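Local coordinates for peroxisomal membrane protein LPX1 (PDB 2Y6U), which acts as a peroxisomal acyl esterase with lipase and phospholipase A activity, at residues L165-P170 with K285-I290; Y217-S222 with Q230-I235; D237-K242 with V253-E258; S278-V283 with K308-Y313. All blocks are in the same frame, centred on the assembly; numbering follows the deposited sequence. Where two conformers were deposited one is given.

Contact 1: residues L165-P170 with K285-I290; sequences LILIEP and KRTIHI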
loop_
_atom_site.group_PDB
_atom_site.type_symbol
_atom_site.label_atom_id
_atom_site.label_comp_id
_atom_site.label_asym_id
_atom_site.label_seq_id
_atom_site.Cartn_x
_atom_site.Cartn_y
_atom_site.Cartn_z
ATOM N N LEU A 165 17.266 5.219 0.960
ATOM C CA LEU A 165 16.426 6.396 1.261
ATOM C C LEU A 165 17.349 7.524 1.599
ATOM O O LEU A 165 18.327 7.334 2.382
ATOM C CB LEU A 165 15.528 6.120 2.459
ATOM C CG LEU A 165 14.243 5.346 2.187
ATOM C CD1 LEU A 165 14.393 3.918 1.609
ATOM C CD2 LEU A 165 13.439 5.419 3.506
ATOM N N ILE A 166 17.113 8.696 1.026
ATOM C CA ILE A 166 17.871 9.878 1.331
ATOM C C ILE A 166 16.832 10.946 1.732
ATOM O O ILE A 166 15.971 11.357 0.941
ATOM C CB ILE A 166 18.705 10.387 0.154
ATOM C CG1 ILE A 166 19.645 9.264 -0.354
ATOM C CG2 ILE A 166 19.461 11.689 0.613
ATOM C CD1 ILE A 166 20.563 9.667 -1.508
ATOM N N LEU A 167 16.851 11.317 2.989
ATOM C CA LEU A 167 15.890 12.219 3.555
ATOM C C LEU A 167 16.563 13.535 3.834
ATOM O O LEU A 167 17.523 13.597 4.634
ATOM C CB LEU A 167 15.362 11.590 4.870
ATOM C CG LEU A 167 14.966 10.125 4.872
ATOM C CD1 LEU A 167 14.509 9.707 6.289
ATOM C CD2 LEU A 167 13.868 9.822 3.850
ATOM N N ILE A 168 16.084 14.617 3.224
ATOM C CA ILE A 168 16.708 15.912 3.414
ATOM C C ILE A 168 15.712 16.675 4.288
ATOM O O ILE A 168 14.598 16.993 3.865
ATOM C CB ILE A 168 16.940 16.634 2.114
ATOM C CG1 ILE A 168 17.796 15.783 1.118
ATOM C CG2 ILE A 168 17.597 18.054 2.408
ATOM C CD1 ILE A 168 17.612 16.249 -0.373
ATOM N N GLU A 169 16.091 17.002 5.497
ATOM C CA GLU A 169 15.215 17.710 6.405
ATOM C C GLU A 169 13.794 17.168 6.496
ATOM O O GLU A 169 12.786 17.917 6.310
ATOM C CB GLU A 169 15.161 19.173 5.993
ATOM C CG GLU A 169 16.407 19.943 6.301
ATOM C CD GLU A 169 16.488 20.344 7.853
ATOM O OE1 GLU A 169 15.466 20.756 8.396
ATOM O OE2 GLU A 169 17.569 20.311 8.449
ATOM N N PRO A 170 13.660 15.845 6.695
ATOM C CA PRO A 170 12.363 15.264 6.769
ATOM C C PRO A 170 11.567 15.892 7.944
ATOM O O PRO A 170 12.132 16.149 9.009
ATOM C CB PRO A 170 12.626 13.782 7.039
ATOM C CG PRO A 170 13.930 13.763 7.709
ATOM C CD PRO A 170 14.718 14.917 7.064
ATOM N N LYS A 285 16.102 -0.321 5.492
ATOM C CA LYS A 285 16.998 0.132 4.452
ATOM C C LYS A 285 18.004 1.134 4.941
ATOM O O LYS A 285 17.720 1.933 5.808
ATOM C CB LYS A 285 16.185 0.828 3.325
ATOM C CG LYS A 285 15.063 0.024 2.773
ATOM C CD LYS A 285 15.509 -1.320 2.120
ATOM C CE LYS A 285 14.312 -2.196 1.736
ATOM N NZ LYS A 285 13.366 -1.503 0.845
ATOM N N ARG A 286 19.162 1.156 4.307
ATOM C CA ARG A 286 20.072 2.239 4.520
ATOM C C ARG A 286 19.363 3.563 4.262
ATOM O O ARG A 286 18.789 3.757 3.196
ATOM C CB ARG A 286 21.194 2.085 3.495
ATOM C CG ARG A 286 22.167 3.246 3.538
ATOM C CD ARG A 286 23.119 2.995 4.545
ATOM N NE ARG A 286 24.365 3.808 4.568
ATOM C CZ ARG A 286 25.031 4.101 5.709
ATOM N NH1 ARG A 286 24.581 3.717 6.934
ATOM N NH2 ARG A 286 26.167 4.806 5.633
ATOM N N THR A 287 19.426 4.466 5.234
ATOM C CA THR A 287 18.750 5.731 5.215
ATOM C C THR A 287 19.722 6.834 5.597
ATOM O O THR A 287 20.443 6.806 6.703
ATOM C CB THR A 287 17.574 5.660 6.204
ATOM O OG1 THR A 287 16.702 4.608 5.829
ATOM C CG2 THR A 287 16.801 7.018 6.202
ATOM N N ILE A 288 19.906 7.739 4.669
ATOM C CA ILE A 288 20.748 8.905 4.863
ATOM C C ILE A 288 19.850 10.058 5.287
ATOM O O ILE A 288 18.845 10.339 4.628
ATOM C CB ILE A 288 21.402 9.294 3.536
ATOM C CG1 ILE A 288 22.064 8.108 2.857
ATOM C CG2 ILE A 288 22.334 10.472 3.728
ATOM C CD1 ILE A 288 23.137 7.268 3.761
ATOM N N HIS A 289 20.241 10.795 6.319
ATOM C CA HIS A 289 19.470 11.883 6.830
ATOM C C HIS A 289 20.352 13.088 6.695
ATOM O O HIS A 289 21.431 13.145 7.267
ATOM C CB HIS A 289 19.153 11.561 8.271
ATOM C CG HIS A 289 18.261 12.539 8.954
ATOM N ND1 HIS A 289 18.006 12.450 10.308
ATOM C CD2 HIS A 289 17.570 13.621 8.495
ATOM C CE1 HIS A 289 17.190 13.421 10.644
ATOM N NE2 HIS A 289 16.883 14.128 9.567
ATOM N N ILE A 290 19.966 14.015 5.825
ATOM C CA ILE A 290 20.735 15.190 5.545
ATOM C C ILE A 290 20.002 16.331 6.215
ATOM O O ILE A 290 18.799 16.560 5.991
ATOM C CB ILE A 290 20.873 15.456 4.057
ATOM C CG1 ILE A 290 21.559 14.267 3.363
ATOM C CG2 ILE A 290 21.675 16.834 3.784
ATOM C CD1 ILE A 290 21.721 14.337 1.844
HETATM O O HOH W 1 15.214 16.446 9.891
#
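L167 and I288 form the straightest of five backbone bonds joining two parallel strands: L167 N donates to I288 O at 2.8 Å with an N-H...O angle of 179°. L165 O takes I288 N at 2.8 Å, L167 O takes I290 N at 2.7 Å, and E169 N closes the series on I290 O. One water links the segments, lying in the plane of the H289 ring 2.9 Å from NE2 and donating to P170 O. With CG anti to the backbone N (chi1 -176°), the H289 ring lies toward P170, whose CD is 3.4 Å from H289 NE2; ND1 binds Y313 OH. On the same sheet face T287 CG2 meets L167 CD1 at 3.5 Å, while T287 OG1 bonds back to K285 O. An alanine at T287 would probably leave K285 O without this donor and open a gap beside L167 CD1. On the other face I166 CG2 touches I290 CD1 at 3.7 Å. These strands, 164-168 and 286-292, are neighbours in the central sheet of an alpha/beta hydrolase; E169, just past the first, bonds to H323, consistent with the acid and histidine of a catalytic triad.

Contact 2: residues Y217-S222 with Q230-I235; sequences YMRNGS and QILQNI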
loop_
_atom_site.group_PDB
_atom_site.type_symbol
_atom_site.label_atom_id
_atom_site.label_comp_id
_atom_site.label_asym_id
_atom_site.label_seq_id
_atom_site.Cartn_x
_atom_site.Cartn_y
_atom_site.Cartn_z
ATOM N N TYR A 217 7.530 39.863 -5.203
ATOM C CA TYR A 217 7.217 38.917 -4.132
ATOM C C TYR A 217 8.089 37.636 -4.177
ATOM O O TYR A 217 8.654 37.231 -3.149
ATOM C CB TYR A 217 5.713 38.588 -4.119
ATOM C CG TYR A 217 5.390 37.574 -3.087
ATOM C CD1 TYR A 217 5.175 37.925 -1.764
ATOM C CD2 TYR A 217 5.336 36.227 -3.439
ATOM C CE1 TYR A 217 4.896 36.940 -0.810
ATOM C CE2 TYR A 217 5.059 35.265 -2.519
ATOM C CZ TYR A 217 4.838 35.620 -1.207
ATOM O OH TYR A 217 4.590 34.576 -0.340
ATOM N N MET A 218 8.224 36.989 -5.329
ATOM C CA MET A 218 8.968 35.706 -5.333
ATOM C C MET A 218 10.396 35.959 -4.806
ATOM O O MET A 218 10.876 35.206 -3.983
ATOM C CB MET A 218 8.963 35.038 -6.716
ATOM C CG MET A 218 7.599 34.623 -7.144
ATOM S SD MET A 218 6.869 33.351 -5.998
ATOM C CE MET A 218 7.814 31.910 -6.583
ATOM N N ARG A 219 11.024 37.066 -5.220
ATOM C CA ARG A 219 12.439 37.320 -4.881
ATOM C C ARG A 219 12.620 37.964 -3.497
ATOM O O ARG A 219 13.729 37.922 -2.947
ATOM C CB ARG A 219 13.113 38.190 -5.958
ATOM C CG ARG A 219 13.218 37.515 -7.309
ATOM C CD ARG A 219 13.968 38.345 -8.353
ATOM N NE ARG A 219 13.962 37.597 -9.616
ATOM C CZ ARG A 219 14.720 36.529 -9.886
ATOM N NH1 ARG A 219 15.607 36.063 -9.028
ATOM N NH2 ARG A 219 14.635 35.946 -11.074
ATOM N N ASN A 220 11.546 38.533 -2.924
ATOM C CA ASN A 220 11.635 39.240 -1.618
ATOM C C ASN A 220 10.748 38.766 -0.482
ATOM O O ASN A 220 11.050 39.077 0.685
ATOM C CB ASN A 220 11.350 40.723 -1.795
ATOM C CG ASN A 220 12.332 41.382 -2.653
ATOM O OD1 ASN A 220 13.390 41.783 -2.182
ATOM N ND2 ASN A 220 11.980 41.582 -3.917
ATOM N N GLY A 221 9.633 38.114 -0.784
ATOM C CA GLY A 221 8.655 37.803 0.264
ATOM C C GLY A 221 8.254 36.333 0.351
ATOM O O GLY A 221 7.594 35.925 1.299
ATOM N N SER A 222 8.687 35.520 -0.588
ATOM C CA SER A 222 8.348 34.115 -0.564
ATOM C C SER A 222 9.328 33.358 0.376
ATOM O O SER A 222 10.279 33.956 0.917
ATOM C CB SER A 222 8.456 33.541 -1.983
ATOM O OG SER A 222 9.825 33.342 -2.336
ATOM N N GLN A 230 19.586 29.900 -9.815
ATOM C CA GLN A 230 19.020 29.134 -10.916
ATOM C C GLN A 230 17.755 28.437 -10.460
ATOM O O GLN A 230 16.818 28.335 -11.241
ATOM C CB GLN A 230 19.996 28.098 -11.527
ATOM C CG GLN A 230 21.283 28.710 -12.026
ATOM C CD GLN A 230 22.292 27.724 -12.704
ATOM O OE1 GLN A 230 23.507 27.987 -12.706
ATOM N NE2 GLN A 230 21.792 26.635 -13.282
ATOM N N ILE A 231 17.717 27.932 -9.225
ATOM C CA ILE A 231 16.526 27.253 -8.738
ATOM C C ILE A 231 15.369 28.234 -8.505
ATOM O O ILE A 231 14.243 27.990 -8.886
ATOM C CB ILE A 231 16.839 26.401 -7.463
ATOM C CG1 ILE A 231 17.899 25.330 -7.817
ATOM C CG2 ILE A 231 15.624 25.710 -6.869
ATOM C CD1 ILE A 231 18.320 24.413 -6.605
ATOM N N LEU A 232 15.692 29.382 -7.974
ATOM C CA LEU A 232 14.713 30.463 -7.844
ATOM C C LEU A 232 14.116 30.868 -9.200
ATOM O O LEU A 232 12.881 30.951 -9.346
ATOM C CB LEU A 232 15.376 31.636 -7.133
ATOM C CG LEU A 232 14.513 32.853 -6.860
ATOM C CD1 LEU A 232 13.230 32.396 -6.123
ATOM C CD2 LEU A 232 15.384 33.898 -6.049
ATOM N N GLN A 233 14.967 31.030 -10.208
ATOM C CA GLN A 233 14.503 31.360 -11.549
ATOM C C GLN A 233 13.620 30.202 -12.038
ATOM O O GLN A 233 12.583 30.464 -12.606
ATOM C CB GLN A 233 15.662 31.579 -12.527
ATOM C CG GLN A 233 15.221 32.117 -13.925
ATOM C CD GLN A 233 14.557 33.465 -13.812
ATOM O OE1 GLN A 233 15.172 34.397 -13.317
ATOM N NE2 GLN A 233 13.317 33.591 -14.299
ATOM N N ASN A 234 14.040 28.951 -11.865
ATOM C CA ASN A 234 13.181 27.807 -12.268
ATOM C C ASN A 234 11.829 27.793 -11.547
ATOM O O ASN A 234 10.802 27.517 -12.172
ATOM C CB ASN A 234 13.845 26.506 -11.962
ATOM C CG ASN A 234 15.030 26.266 -12.802
ATOM O OD1 ASN A 234 15.214 26.932 -13.878
ATOM N ND2 ASN A 234 15.884 25.315 -12.337
ATOM N N ILE A 235 11.850 28.121 -10.236
ATOM C CA ILE A 235 10.614 28.218 -9.444
ATOM C C ILE A 235 9.722 29.310 -10.026
ATOM O O ILE A 235 8.518 29.107 -10.227
ATOM C CB ILE A 235 10.892 28.451 -7.942
ATOM C CG1 ILE A 235 11.472 27.180 -7.304
ATOM C CG2 ILE A 235 9.619 28.901 -7.232
ATOM C CD1 ILE A 235 12.136 27.393 -5.890
#
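The R219 guanidinium has Q233 OE1 at its edge, near its plane, whereas the L232 CD2 methyl approaches obliquely, 3.7 Å from R219 NH1. The guanidinium and amide planes stand 42° apart, and the bond from R219 NH2 to Q233 OE1, though 2.8 Å long, is bent to 117° and weak. These groups join helices 211-220 and 229-239, consecutive helices of the long insertion between two central-sheet strands, where the cap of many alpha/beta hydrolases is found. Extended from CG to NE, the R219 chain reaches across to the second helix; Q233 NE2 is held by D237. The M218 chain, bent at chi2 and chi3, brings its terminal CE 3.6 Å from I235 CG2, the two side chains crossing at a slant. L232 CD1 lies 4.2 Å from M218 O, and its side chain also touches F224 in the connecting loop. Where the first helix ends, Y217 O accepts from both N220 N and G221 N, and S222 N lies 3.9 Å above the Y217 ring plane, offset toward the rim. S222 OG donates to M218 O at 2.7 Å, in the carbonyl plane and on a lone pair.

Contact 3: residues D237-K242 with V253-E258; sequences DFERTK and VRTKME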
loop_
_atom_site.group_PDB
_atom_site.type_symbol
_atom_site.label_atom_id
_atom_site.label_comp_id
_atom_site.label_asym_id
_atom_site.label_seq_id
_atom_site.Cartn_x
_atom_site.Cartn_y
_atom_site.Cartn_z
ATOM N N ASP A 237 9.612 30.672 -13.005
ATOM C CA ASP A 237 9.103 30.353 -14.330
ATOM C C ASP A 237 8.073 29.216 -14.292
ATOM O O ASP A 237 7.119 29.194 -15.117
ATOM C CB ASP A 237 10.269 30.002 -15.279
ATOM C CG ASP A 237 11.127 31.247 -15.651
ATOM O OD1 ASP A 237 10.569 32.350 -15.650
ATOM O OD2 ASP A 237 12.356 31.125 -15.898
ATOM N N PHE A 238 8.261 28.271 -13.386
ATOM C CA PHE A 238 7.380 27.062 -13.343
ATOM C C PHE A 238 6.012 27.410 -12.718
ATOM O O PHE A 238 4.959 26.936 -13.150
ATOM C CB PHE A 238 8.041 25.978 -12.567
ATOM C CG PHE A 238 7.153 24.787 -12.282
ATOM C CD1 PHE A 238 7.035 23.768 -13.198
ATOM C CD2 PHE A 238 6.480 24.686 -11.079
ATOM C CE1 PHE A 238 6.220 22.687 -12.931
ATOM C CE2 PHE A 238 5.687 23.647 -10.807
ATOM C CZ PHE A 238 5.549 22.628 -11.724
ATOM N N GLU A 239 6.041 28.262 -11.698
ATOM C CA GLU A 239 4.836 28.627 -10.953
ATOM C C GLU A 239 3.952 29.601 -11.705
ATOM O O GLU A 239 2.779 29.720 -11.388
ATOM C CB GLU A 239 5.204 29.206 -9.554
ATOM C CG GLU A 239 5.774 28.226 -8.508
ATOM C CD GLU A 239 4.720 27.155 -8.060
ATOM O OE1 GLU A 239 3.491 27.452 -8.224
ATOM O OE2 GLU A 239 5.117 26.088 -7.458
ATOM N N ARG A 240 4.505 30.363 -12.661
ATOM C CA ARG A 240 3.750 31.458 -13.242
ATOM C C ARG A 240 2.591 30.918 -14.086
ATOM O O ARG A 240 2.828 30.107 -14.970
ATOM C CB ARG A 240 4.679 32.309 -14.118
ATOM C CG ARG A 240 4.041 33.453 -14.823
ATOM C CD ARG A 240 5.041 34.069 -15.818
ATOM N NE ARG A 240 6.100 34.848 -15.184
ATOM C CZ ARG A 240 7.406 34.524 -15.123
ATOM N NH1 ARG A 240 7.876 33.402 -15.653
ATOM N NH2 ARG A 240 8.266 35.354 -14.530
ATOM N N THR A 241 1.355 31.312 -13.756
ATOM C CA THR A 241 0.184 31.103 -14.623
ATOM C C THR A 241 -0.586 32.442 -14.817
ATOM O O THR A 241 -0.643 33.309 -13.904
ATOM C CB THR A 241 -0.776 29.957 -14.151
ATOM O OG1 THR A 241 -1.800 30.482 -13.285
ATOM C CG2 THR A 241 -0.019 28.782 -13.488
ATOM N N LYS A 242 -1.154 32.620 -16.011
ATOM C CA LYS A 242 -1.708 33.933 -16.426
ATOM C C LYS A 242 -3.111 33.822 -16.990
ATOM O O LYS A 242 -3.683 32.742 -16.971
ATOM C CB LYS A 242 -0.765 34.599 -17.469
ATOM C CG LYS A 242 0.633 35.053 -16.877
ATOM C CD LYS A 242 1.457 35.938 -17.861
ATOM C CE LYS A 242 1.932 37.342 -17.266
ATOM N NZ LYS A 242 3.201 37.360 -16.353
ATOM N N VAL A 253 -1.279 37.530 -12.207
ATOM C CA VAL A 253 -0.506 36.296 -12.177
ATOM C C VAL A 253 -0.924 35.470 -10.947
ATOM O O VAL A 253 -1.091 36.030 -9.865
ATOM C CB VAL A 253 0.991 36.590 -12.049
ATOM C CG1 VAL A 253 1.785 35.282 -11.832
ATOM C CG2 VAL A 253 1.475 37.393 -13.221
ATOM N N ARG A 254 -1.134 34.175 -11.148
ATOM C CA ARG A 254 -1.557 33.235 -10.091
ATOM C C ARG A 254 -0.471 32.168 -10.113
ATOM O O ARG A 254 0.078 31.903 -11.198
ATOM C CB ARG A 254 -2.929 32.645 -10.457
ATOM C CG ARG A 254 -3.513 31.591 -9.505
ATOM C CD ARG A 254 -5.028 31.246 -9.809
ATOM N NE ARG A 254 -5.500 30.097 -8.997
ATOM C CZ ARG A 254 -6.763 29.642 -8.955
ATOM N NH1 ARG A 254 -7.726 30.217 -9.685
ATOM N NH2 ARG A 254 -7.069 28.596 -8.181
ATOM N N THR A 255 -0.131 31.584 -8.962
ATOM C CA THR A 255 0.833 30.487 -8.946
ATOM C C THR A 255 0.111 29.120 -9.069
ATOM O O THR A 255 -1.058 28.978 -8.728
ATOM C CB THR A 255 1.690 30.513 -7.622
ATOM O OG1 THR A 255 0.812 30.552 -6.491
ATOM C CG2 THR A 255 2.590 31.795 -7.569
ATOM N N LYS A 256 0.841 28.110 -9.538
ATOM C CA LYS A 256 0.319 26.777 -9.567
ATOM C C LYS A 256 0.004 26.344 -8.125
ATOM O O LYS A 256 -1.046 25.727 -7.860
ATOM C CB LYS A 256 1.333 25.808 -10.246
ATOM C CG LYS A 256 1.565 26.185 -11.705
ATOM C CD LYS A 256 2.387 25.165 -12.402
ATOM C CE LYS A 256 2.495 25.515 -13.909
ATOM N NZ LYS A 256 3.708 24.681 -14.387
ATOM N N MET A 257 0.953 26.581 -7.225
ATOM C CA MET A 257 0.721 26.379 -5.803
ATOM C C MET A 257 -0.360 27.315 -5.234
ATOM O O MET A 257 -0.174 28.564 -5.199
ATOM C CB MET A 257 1.988 26.571 -5.020
ATOM C CG MET A 257 1.923 26.059 -3.577
ATOM S SD MET A 257 1.896 24.192 -3.622
ATOM C CE MET A 257 0.693 23.828 -2.292
ATOM N N GLU A 258 -1.482 26.741 -4.842
ATOM C CA GLU A 258 -2.604 27.482 -4.241
ATOM C C GLU A 258 -2.262 27.779 -2.768
ATOM O O GLU A 258 -1.825 26.891 -2.030
ATOM C CB GLU A 258 -3.915 26.654 -4.331
ATOM C CG GLU A 258 -4.522 26.421 -5.748
ATOM C CD GLU A 258 -5.270 25.120 -5.841
ATOM O OE1 GLU A 258 -4.631 24.013 -5.968
ATOM O OE2 GLU A 258 -6.486 25.168 -5.680
#
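T241 and R254 make an antiparallel hydrogen-bonded pair, T241 N to R254 O and R254 N to T241 O each measuring 2.9 Å, and just beyond them K256 N reaches a lone pair of E239 O at 3.1 Å. R254 O is gripped twice, since T241 OG1 also donates to it from above the carbonyl plane. The E239 chain bends at chi2 (-66°), and its carboxylate faces the other segment: OE1 takes M257 N at 2.9 Å on its syn lone pair, in a nearly straight bond of 176°. An alanine at E239 would probably leave M257 N without this acceptor and the turn after the strand less firmly held. K256, extended beyond CG, crosses F238 at about a right angle and sets NZ over one ring face, 3.7 Å from the ring centroid, as a cation-pi contact. The same NZ makes a weak bond to F238 O and a salt bridge to D99 of helix 98-103, and on the way K256 CG packs on T241 CG2 at 3.5 Å. Strand 253-255 is the middle of a small three-stranded antiparallel sheet, with 207-208 on its other edge, and Y214 of helix 211-220 packs on E239, V253 and T255.

Contact 4: residues S278-V283 with K308-Y313; sequences SNVKFV and KTLQNY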
loop_
_atom_site.group_PDB
_atom_site.type_symbol
_atom_site.label_atom_id
_atom_site.label_comp_id
_atom_site.label_asym_id
_atom_site.label_seq_id
_atom_site.Cartn_x
_atom_site.Cartn_y
_atom_site.Cartn_z
ATOM N N SER A 278 4.929 5.171 14.280
ATOM C CA SER A 278 4.859 3.820 14.836
ATOM C C SER A 278 5.613 2.715 13.959
ATOM O O SER A 278 5.864 1.576 14.448
ATOM C CB SER A 278 3.408 3.423 14.943
ATOM O OG SER A 278 3.294 2.175 15.627
ATOM N N ASN A 279 5.852 3.040 12.715
ATOM C CA ASN A 279 6.371 2.151 11.710
ATOM C C ASN A 279 7.771 2.391 11.221
ATOM O O ASN A 279 8.338 1.580 10.424
ATOM C CB ASN A 279 5.379 2.026 10.532
ATOM C CG ASN A 279 4.228 1.205 10.936
ATOM O OD1 ASN A 279 4.434 0.045 11.356
ATOM N ND2 ASN A 279 3.014 1.781 11.006
ATOM N N VAL A 280 8.394 3.480 11.647
ATOM C CA VAL A 280 9.798 3.729 11.276
ATOM C C VAL A 280 10.723 2.549 11.661
ATOM O O VAL A 280 11.653 2.220 10.904
ATOM C CB VAL A 280 10.279 5.077 11.875
ATOM C CG1 VAL A 280 11.813 5.262 11.568
ATOM C CG2 VAL A 280 9.547 6.206 11.149
ATOM N N LYS A 281 10.386 1.877 12.716
ATOM C CA LYS A 281 11.100 0.700 13.157
ATOM C C LYS A 281 11.146 -0.448 12.093
ATOM O O LYS A 281 12.035 -1.305 12.200
ATOM C CB LYS A 281 10.612 0.169 14.487
ATOM C CG LYS A 281 9.177 -0.400 14.487
ATOM C CD LYS A 281 8.626 -0.845 15.818
ATOM C CE LYS A 281 7.243 -1.438 15.628
ATOM N NZ LYS A 281 6.567 -1.718 16.897
ATOM N N PHE A 282 10.216 -0.432 11.115
ATOM C CA PHE A 282 10.181 -1.457 10.078
ATOM C C PHE A 282 11.023 -1.098 8.873
ATOM O O PHE A 282 11.178 -1.900 7.956
ATOM C CB PHE A 282 8.735 -1.769 9.685
ATOM C CG PHE A 282 8.009 -2.512 10.759
ATOM C CD1 PHE A 282 8.424 -3.775 11.152
ATOM C CD2 PHE A 282 6.946 -1.935 11.435
ATOM C CE1 PHE A 282 7.691 -4.486 12.069
ATOM C CE2 PHE A 282 6.275 -2.596 12.396
ATOM C CZ PHE A 282 6.634 -3.874 12.759
ATOM N N VAL A 283 11.553 0.147 8.851
ATOM C CA VAL A 283 12.310 0.641 7.705
ATOM C C VAL A 283 13.772 0.169 7.908
ATOM O O VAL A 283 14.505 0.720 8.724
ATOM C CB VAL A 283 12.244 2.169 7.564
ATOM C CG1 VAL A 283 13.224 2.693 6.457
ATOM C CG2 VAL A 283 10.735 2.570 7.276
ATOM N N LYS A 308 17.340 7.162 16.583
ATOM C CA LYS A 308 17.135 6.108 17.515
ATOM C C LYS A 308 16.353 4.940 16.883
ATOM O O LYS A 308 16.324 3.845 17.423
ATOM C CB LYS A 308 16.362 6.646 18.727
ATOM C CG LYS A 308 17.213 7.500 19.631
ATOM C CD LYS A 308 16.416 8.337 20.623
ATOM C CE LYS A 308 17.356 9.105 21.593
ATOM N NZ LYS A 308 16.655 10.263 22.226
ATOM N N THR A 309 15.689 5.205 15.782
ATOM C CA THR A 309 14.695 4.268 15.312
ATOM C C THR A 309 15.040 3.519 13.994
ATOM O O THR A 309 14.609 2.354 13.792
ATOM C CB THR A 309 13.279 4.951 15.249
ATOM O OG1 THR A 309 12.990 5.583 16.502
ATOM C CG2 THR A 309 12.168 3.866 15.046
ATOM N N LEU A 310 15.797 4.173 13.168
ATOM C CA LEU A 310 16.278 3.626 11.901
ATOM C C LEU A 310 17.504 2.761 12.188
ATOM O O LEU A 310 18.521 3.263 12.698
ATOM C CB LEU A 310 16.535 4.753 10.958
ATOM C CG LEU A 310 15.366 5.481 10.326
ATOM C CD1 LEU A 310 15.803 6.805 9.672
ATOM C CD2 LEU A 310 14.690 4.486 9.336
ATOM N N GLN A 311 17.418 1.458 11.859
ATOM C CA GLN A 311 18.506 0.522 12.178
ATOM C C GLN A 311 19.754 0.814 11.379
ATOM O O GLN A 311 20.814 0.540 11.840
ATOM C CB GLN A 311 18.115 -0.936 11.870
ATOM C CG GLN A 311 17.238 -1.608 12.861
ATOM C CD GLN A 311 16.568 -2.972 12.315
ATOM O OE1 GLN A 311 16.318 -3.206 11.064
ATOM N NE2 GLN A 311 16.234 -3.820 13.275
ATOM N N ASN A 312 19.612 1.313 10.152
ATOM C CA ASN A 312 20.736 1.535 9.272
ATOM C C ASN A 312 20.731 2.979 8.886
ATOM O O ASN A 312 20.124 3.380 7.897
ATOM C CB ASN A 312 20.666 0.596 8.041
ATOM C CG ASN A 312 21.957 0.575 7.205
ATOM O OD1 ASN A 312 22.912 1.340 7.506
ATOM N ND2 ASN A 312 22.011 -0.275 6.171
ATOM N N TYR A 313 21.402 3.810 9.679
ATOM C CA TYR A 313 21.190 5.252 9.647
ATOM C C TYR A 313 22.511 6.003 9.551
ATOM O O TYR A 313 23.538 5.571 10.195
ATOM C CB TYR A 313 20.549 5.621 10.970
ATOM C CG TYR A 313 20.336 7.105 11.227
ATOM C CD1 TYR A 313 19.228 7.749 10.793
ATOM C CD2 TYR A 313 21.335 7.887 11.889
ATOM C CE1 TYR A 313 19.019 9.041 10.991
ATOM C CE2 TYR A 313 21.131 9.153 12.125
ATOM C CZ TYR A 313 19.983 9.779 11.698
ATOM O OH TYR A 313 19.785 11.102 11.975
HETATM O O HOH W 2 17.164 1.739 8.636
HETATM O O HOH W 3 14.800 0.556 11.379
#
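L310 CD2 is the point where the packing closes, 3.7 Å from V280 CG1 and equally 3.7 Å from V283 CG1. Both valines carry CG1 anti to the backbone N, which turns these methyls to the leucine, and V283 runs alongside L310. T309 crosses V280 at about a right angle; its CG2 comes 3.8 Å from V280 CG1 and 3.5 Å from the backbone K281 N, while T309 OG1 turns back to F305 O of its own helix. Helix 300-309 is the crossover helix between the parallel neighbours 286-292 and 313-318 of the central alpha/beta hydrolase sheet, and the contact sets its last turn against the loop that enters the first of those strands. V283 continues this apolar patch onto helix 146-157, touching L152 and V156. Past the leucine the chains part, and water fills in between V283 O and the backbone of 309-312. One water accepts from Q311 N at 2.8 Å and sits near both V283 O and T309 O; a second accepts from N312 N at 2.9 Å and lies 2.8 Å from V283 O. The exposed K281 leads off to the dimer partner, where its NZ bonds to S278 OG of the second subunit.

How the contacts relate
From the N terminus, strand 164-168 opens contact 1, which closes only when the chain returns at 285-290, having made the long insertion. Contacts 2 and 3 both fall within that loop, in series: contact 2 closes a short turn between two helices, and contact 3 closes a hairpin starting where the second of those helices, 229-239, ends. Contact 4 opens at 278-283, before contact 1 has closed, and closes at 308-313, so the two cross. They also touch, T287 meeting both N312 and L310. Contacts 1 and 4 thus tie central strands to the crossover helix and the dimer side, with contacts 2 and 3 on the opposite side of the chain's centre from contact 4.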